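Local coordinates for protein arginine N-methyltransferase SFM1 (Saccharomyces cerevisiae, PDB 5C74), which transfers a methyl group from S-adenosyl-L-methionine to one arginine of the ribosomal protein Rps3, leaving it monomethylated, at residues Ile160-Pro166 / Met178-Leu184. Sequence-based numbering, arbitrary orientation.
Sequences IKFIDYP and MPFRYVL
Run Ile160-Pro166 and Met178-Leu184 antiparallel, with the axes of strands 162-164 and 181-183 4.6 Å apart and their directions 154° from one another. Ile163 and Tyr182 form the hydrogen-bonded pair: Ile163 N to Tyr182 O and Tyr182 N to Ile163 O are both 2.9 Å. Phe162-Val183 and Asp164-Arg181 flank it as non-hydrogen-bonded pairs. Leu184 N continues the register onto Lys161 O (2.9 Å), and a water bridges Lys161 O and Leu184 O. At the other end the regular pairing breaks. Tyr165 takes a left-handed backbone (phi 54°, psi 56°), and Pro179 centres an inverse gamma turn; Tyr165 N still reaches Phe180 O (2.8 Å) and Met178 N reaches Pro166 O (3.1 Å).

Asp164 and Arg181 share one face of the sheet in a bidentate salt bridge, Asp164 OD1 to Arg181 NE at 2.7 Å and Asp164 OD2 to Arg181 NH2 at 3.1 Å. Arg181, t at chi1 and chi2, lays CD over the Phe162 ring, 3.9 Å from its centroid; Phe162 CE1 also meets Val183 CG2 at 3.7 Å. The opposite face carries Ile163 and Tyr182. Ile163 CG2 packs on Leu184 CD2 (3.6 Å), while Pro166 CG rests 3.4 Å from Tyr182 CD1. Beyond the kink, Pro179 CA sits 3.4 Å from the Tyr165 ring centroid, a CH-pi contact over the face.

Helix 140-151 backs Phe162, Tyr182 and Val183, and His207 of the second subunit packs on Met178 and Pro179. This is an edge pairing in a small three-stranded antiparallel sheet, order 174-177, 162-169, 181-183, separate from the parallel sheet of this SPOUT-family methyltransferase.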
loop_
_atom_site.group_PDB
_atom_site.type_symbol
_atom_site.label_atom_id
_atom_site.label_comp_id
_atom_site.label_asym_id
_atom_site.label_seq_id
_atom_site.Cartn_x
_atom_site.Cartn_y
_atom_site.Cartn_z
ATOM N N ILE A 160 18.095 -11.206 -23.337
ATOM C CA ILE A 160 17.580 -9.936 -22.838
ATOM C C ILE A 160 18.693 -9.186 -22.114
ATOM O O ILE A 160 19.483 -9.786 -21.386
ATOM C CB ILE A 160 16.362 -10.154 -21.923
ATOM C CG1 ILE A 160 15.246 -10.837 -22.728
ATOM C CG2 ILE A 160 15.855 -8.814 -21.327
ATOM C CD1 ILE A 160 14.116 -11.419 -21.869
ATOM N N LYS A 161 18.775 -7.885 -22.358
ATOM C CA LYS A 161 19.755 -7.044 -21.681
ATOM C C LYS A 161 19.200 -6.540 -20.342
ATOM O O LYS A 161 18.236 -5.774 -20.312
ATOM C CB LYS A 161 20.157 -5.878 -22.582
ATOM C CG LYS A 161 20.931 -6.328 -23.839
ATOM C CD LYS A 161 21.421 -5.137 -24.643
ATOM C CE LYS A 161 22.139 -5.593 -25.912
ATOM N NZ LYS A 161 23.061 -6.730 -25.625
ATOM N N PHE A 162 19.816 -6.992 -19.248
ATOM C CA PHE A 162 19.410 -6.595 -17.893
ATOM C C PHE A 162 20.473 -5.742 -17.206
ATOM O O PHE A 162 21.623 -5.697 -17.647
ATOM C CB PHE A 162 19.145 -7.818 -17.002
ATOM C CG PHE A 162 18.035 -8.723 -17.472
ATOM C CD1 PHE A 162 16.698 -8.352 -17.331
ATOM C CD2 PHE A 162 18.336 -9.980 -17.991
ATOM C CE1 PHE A 162 15.682 -9.203 -17.731
ATOM C CE2 PHE A 162 17.341 -10.838 -18.394
ATOM C CZ PHE A 162 15.997 -10.460 -18.271
ATOM N N ILE A 163 20.084 -5.080 -16.116
ATOM C CA ILE A 163 21.039 -4.538 -15.158
ATOM C C ILE A 163 20.626 -5.057 -13.783
ATOM O O ILE A 163 19.448 -5.060 -13.443
ATOM C CB ILE A 163 21.097 -2.985 -15.161
ATOM C CG1 ILE A 163 22.144 -2.481 -14.159
ATOM C CG2 ILE A 163 19.729 -2.349 -14.870
ATOM C CD1 ILE A 163 22.525 -1.024 -14.353
ATOM N N ASP A 164 21.594 -5.516 -13.005
ATOM C CA ASP A 164 21.315 -6.057 -11.683
ATOM C C ASP A 164 21.644 -5.028 -10.617
ATOM O O ASP A 164 22.743 -4.464 -10.613
ATOM C CB ASP A 164 22.136 -7.328 -11.435
ATOM C CG ASP A 164 21.683 -8.494 -12.291
ATOM O OD1 ASP A 164 20.532 -8.466 -12.788
ATOM O OD2 ASP A 164 22.484 -9.439 -12.459
ATOM N N TYR A 165 20.707 -4.806 -9.703
ATOM C CA TYR A 165 20.927 -3.908 -8.583
ATOM C C TYR A 165 21.393 -2.513 -9.010
ATOM O O TYR A 165 22.434 -2.040 -8.556
ATOM C CB TYR A 165 21.943 -4.527 -7.627
ATOM C CG TYR A 165 21.353 -5.566 -6.700
ATOM C CD1 TYR A 165 20.736 -6.707 -7.200
ATOM C CD2 TYR A 165 21.433 -5.413 -5.325
ATOM C CE1 TYR A 165 20.204 -7.661 -6.354
ATOM C CE2 TYR A 165 20.899 -6.358 -4.475
ATOM C CZ TYR A 165 20.290 -7.482 -4.990
ATOM O OH TYR A 165 19.767 -8.416 -4.122
ATOM N N PRO A 166 20.619 -1.843 -9.879
ATOM C CA PRO A 166 21.042 -0.503 -10.285
ATOM C C PRO A 166 21.095 0.436 -9.100
ATOM O O PRO A 166 20.327 0.277 -8.152
ATOM C CB PRO A 166 19.949 -0.065 -11.244
ATOM C CG PRO A 166 18.729 -0.825 -10.779
ATOM C CD PRO A 166 19.285 -2.175 -10.402
ATOM N N MET A 178 18.384 -0.256 -5.784
ATOM C CA MET A 178 17.184 -1.095 -5.916
ATOM C C MET A 178 17.634 -2.523 -6.186
ATOM O O MET A 178 18.190 -2.811 -7.247
ATOM C CB MET A 178 16.258 -0.601 -7.043
ATOM C CG MET A 178 15.721 0.819 -6.825
ATOM S SD MET A 178 14.841 1.137 -5.248
ATOM C CE MET A 178 13.473 0.005 -5.390
ATOM N N PRO A 179 17.412 -3.420 -5.214
ATOM C CA PRO A 179 17.998 -4.761 -5.232
ATOM C C PRO A 179 17.234 -5.730 -6.106
ATOM O O PRO A 179 16.790 -6.766 -5.615
ATOM C CB PRO A 179 17.917 -5.185 -3.759
ATOM C CG PRO A 179 16.690 -4.479 -3.260
ATOM C CD PRO A 179 16.730 -3.133 -3.932
ATOM N N PHE A 180 17.096 -5.388 -7.384
ATOM C CA PHE A 180 16.347 -6.186 -8.337
ATOM C C PHE A 180 17.078 -6.208 -9.649
ATOM O O PHE A 180 17.951 -5.379 -9.901
ATOM C CB PHE A 180 14.940 -5.619 -8.549
ATOM C CG PHE A 180 14.148 -5.532 -7.292
ATOM C CD1 PHE A 180 13.460 -6.643 -6.821
ATOM C CD2 PHE A 180 14.102 -4.355 -6.570
ATOM C CE1 PHE A 180 12.734 -6.574 -5.632
ATOM C CE2 PHE A 180 13.385 -4.283 -5.388
ATOM C CZ PHE A 180 12.702 -5.395 -4.921
ATOM N N ARG A 181 16.694 -7.158 -10.490
ATOM C CA ARG A 181 17.169 -7.199 -11.849
ATOM C C ARG A 181 16.154 -6.445 -12.696
ATOM O O ARG A 181 14.956 -6.729 -12.607
ATOM C CB ARG A 181 17.313 -8.651 -12.311
ATOM C CG ARG A 181 17.499 -8.819 -13.811
ATOM C CD ARG A 181 17.828 -10.283 -14.134
ATOM N NE ARG A 181 19.193 -10.615 -13.738
ATOM C CZ ARG A 181 19.676 -11.851 -13.621
ATOM N NH1 ARG A 181 18.900 -12.913 -13.836
ATOM N NH2 ARG A 181 20.948 -12.019 -13.265
ATOM N N TYR A 182 16.624 -5.481 -13.493
ATOM C CA TYR A 182 15.738 -4.687 -14.351
ATOM C C TYR A 182 16.070 -4.870 -15.829
ATOM O O TYR A 182 17.218 -5.127 -16.184
ATOM C CB TYR A 182 15.834 -3.196 -14.018
ATOM C CG TYR A 182 15.291 -2.795 -12.665
ATOM C CD1 TYR A 182 16.082 -2.895 -11.527
ATOM C CD2 TYR A 182 13.998 -2.295 -12.527
ATOM C CE1 TYR A 182 15.599 -2.512 -10.273
ATOM C CE2 TYR A 182 13.506 -1.904 -11.276
ATOM C CZ TYR A 182 14.314 -2.020 -10.159
ATOM O OH TYR A 182 13.840 -1.637 -8.917
ATOM N N VAL A 183 15.073 -4.698 -16.689
ATOM C CA VAL A 183 15.308 -4.696 -18.136
ATOM C C VAL A 183 15.870 -3.336 -18.528
ATOM O O VAL A 183 15.403 -2.311 -18.031
ATOM C CB VAL A 183 13.996 -4.968 -18.928
ATOM C CG1 VAL A 183 14.229 -4.835 -20.438
ATOM C CG2 VAL A 183 13.445 -6.352 -18.578
ATOM N N LEU A 184 16.868 -3.327 -19.408
ATOM C CA LEU A 184 17.433 -2.083 -19.907
ATOM C C LEU A 184 16.661 -1.531 -21.096
ATOM O O LEU A 184 16.209 -2.298 -21.957
ATOM C CB LEU A 184 18.882 -2.300 -20.314
ATOM C CG LEU A 184 19.840 -2.472 -19.135
ATOM C CD1 LEU A 184 21.215 -2.844 -19.649
ATOM C CD2 LEU A 184 19.897 -1.174 -18.311
HETATM O O HOH W 1 16.879 -5.041 -22.798
#